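Local coordinates for immunity protein 52 domain-containing protein (Burkholderia pseudomallei K96243, PDB 4RHO) that is of unknown function but probably acts as an immunity protein that neutralises a bacterial toxin, at residues L190-V195 against T219-V224. Numbering follows the deposited sequence.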
loop_
_atom_site.group_PDB
_atom_site.type_symbol
_atom_site.label_atom_id
_atom_site.label_comp_id
_atom_site.label_asym_id
_atom_site.label_seq_id
_atom_site.Cartn_x
_atom_site.Cartn_y
_atom_site.Cartn_z
ATOM N N LEU A 190 -11.035 -3.086 1.222
ATOM C CA LEU A 190 -10.321 -4.352 1.310
ATOM C C LEU A 190 -10.402 -5.103 -0.009
ATOM O O LEU A 190 -11.501 -5.429 -0.466
ATOM C CB LEU A 190 -10.888 -5.219 2.452
ATOM C CG LEU A 190 -10.295 -6.631 2.572
ATOM C CD1 LEU A 190 -8.858 -6.581 3.053
ATOM C CD2 LEU A 190 -11.126 -7.488 3.493
ATOM N N TYR A 191 -9.239 -5.399 -0.621
ATOM C CA TYR A 191 -9.194 -6.203 -1.837
ATOM C C TYR A 191 -8.918 -7.661 -1.508
ATOM O O TYR A 191 -8.000 -7.963 -0.742
ATOM C CB TYR A 191 -8.127 -5.670 -2.822
ATOM C CG TYR A 191 -7.846 -6.623 -3.972
ATOM C CD1 TYR A 191 -8.686 -6.674 -5.084
ATOM C CD2 TYR A 191 -6.779 -7.520 -3.918
ATOM C CE1 TYR A 191 -8.457 -7.576 -6.126
ATOM C CE2 TYR A 191 -6.534 -8.423 -4.958
ATOM C CZ TYR A 191 -7.378 -8.450 -6.059
ATOM O OH TYR A 191 -7.145 -9.340 -7.082
ATOM N N LEU A 192 -9.691 -8.564 -2.106
ATOM C CA LEU A 192 -9.460 -9.999 -1.999
ATOM C C LEU A 192 -9.525 -10.634 -3.384
ATOM O O LEU A 192 -10.353 -10.241 -4.200
ATOM C CB LEU A 192 -10.494 -10.654 -1.049
ATOM C CG LEU A 192 -10.387 -10.258 0.431
ATOM C CD1 LEU A 192 -11.572 -10.749 1.204
ATOM C CD2 LEU A 192 -9.088 -10.785 1.052
ATOM N N PRO A 193 -8.601 -11.566 -3.712
ATOM C CA PRO A 193 -8.591 -12.132 -5.080
ATOM C C PRO A 193 -9.720 -13.156 -5.290
ATOM O O PRO A 193 -9.483 -14.258 -5.781
ATOM C CB PRO A 193 -7.208 -12.778 -5.185
ATOM C CG PRO A 193 -6.853 -13.132 -3.791
ATOM C CD PRO A 193 -7.510 -12.114 -2.883
ATOM N N LYS A 194 -10.949 -12.770 -4.939
ATOM C CA LYS A 194 -12.131 -13.606 -5.116
ATOM C C LYS A 194 -13.279 -12.776 -5.640
ATOM O O LYS A 194 -13.301 -11.554 -5.439
ATOM C CB LYS A 194 -12.525 -14.289 -3.777
ATOM C CG LYS A 194 -11.621 -15.468 -3.404
ATOM C CD LYS A 194 -11.963 -16.062 -2.025
ATOM C CE LYS A 194 -11.476 -15.190 -0.883
ATOM N NZ LYS A 194 -11.578 -15.880 0.422
ATOM N N VAL A 195 -14.229 -13.412 -6.337
ATOM C CA VAL A 195 -15.419 -12.717 -6.808
ATOM C C VAL A 195 -16.423 -12.635 -5.665
ATOM O O VAL A 195 -16.957 -13.662 -5.238
ATOM C CB VAL A 195 -16.030 -13.395 -8.070
ATOM C CG1 VAL A 195 -17.311 -12.673 -8.518
ATOM C CG2 VAL A 195 -15.009 -13.448 -9.212
ATOM N N THR A 219 -12.149 -8.477 -5.942
ATOM C CA THR A 219 -13.148 -7.459 -5.638
ATOM C C THR A 219 -12.626 -6.525 -4.568
ATOM O O THR A 219 -12.057 -6.984 -3.576
ATOM C CB THR A 219 -14.488 -8.133 -5.184
ATOM O OG1 THR A 219 -14.832 -9.176 -6.092
ATOM C CG2 THR A 219 -15.644 -7.132 -5.078
ATOM N N ILE A 220 -12.831 -5.209 -4.745
ATOM C CA ILE A 220 -12.552 -4.237 -3.689
ATOM C C ILE A 220 -13.829 -4.000 -2.888
ATOM O O ILE A 220 -14.869 -3.656 -3.467
ATOM C CB ILE A 220 -11.986 -2.905 -4.266
ATOM C CG1 ILE A 220 -10.691 -3.147 -5.058
ATOM C CG2 ILE A 220 -11.769 -1.867 -3.138
ATOM C CD1 ILE A 220 -10.229 -1.942 -5.877
ATOM N N ILE A 221 -13.780 -4.254 -1.586
ATOM C CA ILE A 221 -14.924 -4.057 -0.716
ATOM C C ILE A 221 -14.821 -2.686 -0.047
ATOM O O ILE A 221 -13.815 -2.394 0.599
ATOM C CB ILE A 221 -15.018 -5.200 0.328
ATOM C CG1 ILE A 221 -14.836 -6.587 -0.349
ATOM C CG2 ILE A 221 -16.345 -5.122 1.104
ATOM C CD1 ILE A 221 -14.436 -7.689 0.603
ATOM N N VAL A 222 -15.830 -1.816 -0.260
ATOM C CA VAL A 222 -15.791 -0.454 0.274
ATOM C C VAL A 222 -16.847 -0.289 1.393
ATOM O O VAL A 222 -18.016 -0.645 1.208
ATOM C CB VAL A 222 -15.983 0.606 -0.847
ATOM C CG1 VAL A 222 -15.780 2.017 -0.305
ATOM C CG2 VAL A 222 -15.039 0.339 -2.017
ATOM N N SER A 223 -16.421 0.236 2.553
ATOM C CA SER A 223 -17.308 0.422 3.700
ATOM C C SER A 223 -17.978 1.794 3.669
ATOM O O SER A 223 -19.106 1.931 4.125
ATOM C CB SER A 223 -16.531 0.256 5.006
ATOM O OG SER A 223 -15.502 1.227 5.112
ATOM N N VAL A 224 -17.233 2.833 3.234
ATOM C CA VAL A 224 -17.730 4.215 3.239
ATOM C C VAL A 224 -17.487 4.860 1.863
ATOM O O VAL A 224 -16.378 4.799 1.342
ATOM C CB VAL A 224 -17.068 5.049 4.385
ATOM C CG1 VAL A 224 -17.527 6.497 4.343
ATOM C CG2 VAL A 224 -17.358 4.430 5.752
#
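L190 and L192 pair antiparallel with I221 and T219 as two hydrogen-bonded pairs, and Y191 faces I220 between them in a non-hydrogen-bonded pair. The N-to-C directions of strand segments 190-192 and 219-222 differ by 154°, with the axes 4.6 Å apart at closest approach. L190 N reaches I221 O at 2.9 Å, and I221 N returns to L190 O at 2.8 Å; L192 and T219 exchange a second pair of bonds. Beyond L192 the chain leaves the sheet through an inverse gamma turn centred on P193. After the turn, the T219 hydroxyl donates to K194 O (OG1 to O 2.9 Å), aimed at a lone pair within the plane of that carbonyl. A chi1 of -48° sets OG1 anti to the T219 carbonyl carbon and beside the backbone N, on the side of the departing loop, where it also accepts a bond from I196 N. These neighbours belong to an antiparallel sheet, with strand 166-171 flanking 189-192 and strand 206-212 flanking 215-222. On the face of L190, L192 and T219, I221 CD1 lies 4.2 Å from L192 CD1 and 4.4 Å from L190 CD2, while helix 234-249 packs on I221 through I243 and L247. On the other face I220 CG1 approaches the Y191 ring at its edge, 4.1 Å from CD1, and V210 touches both residues.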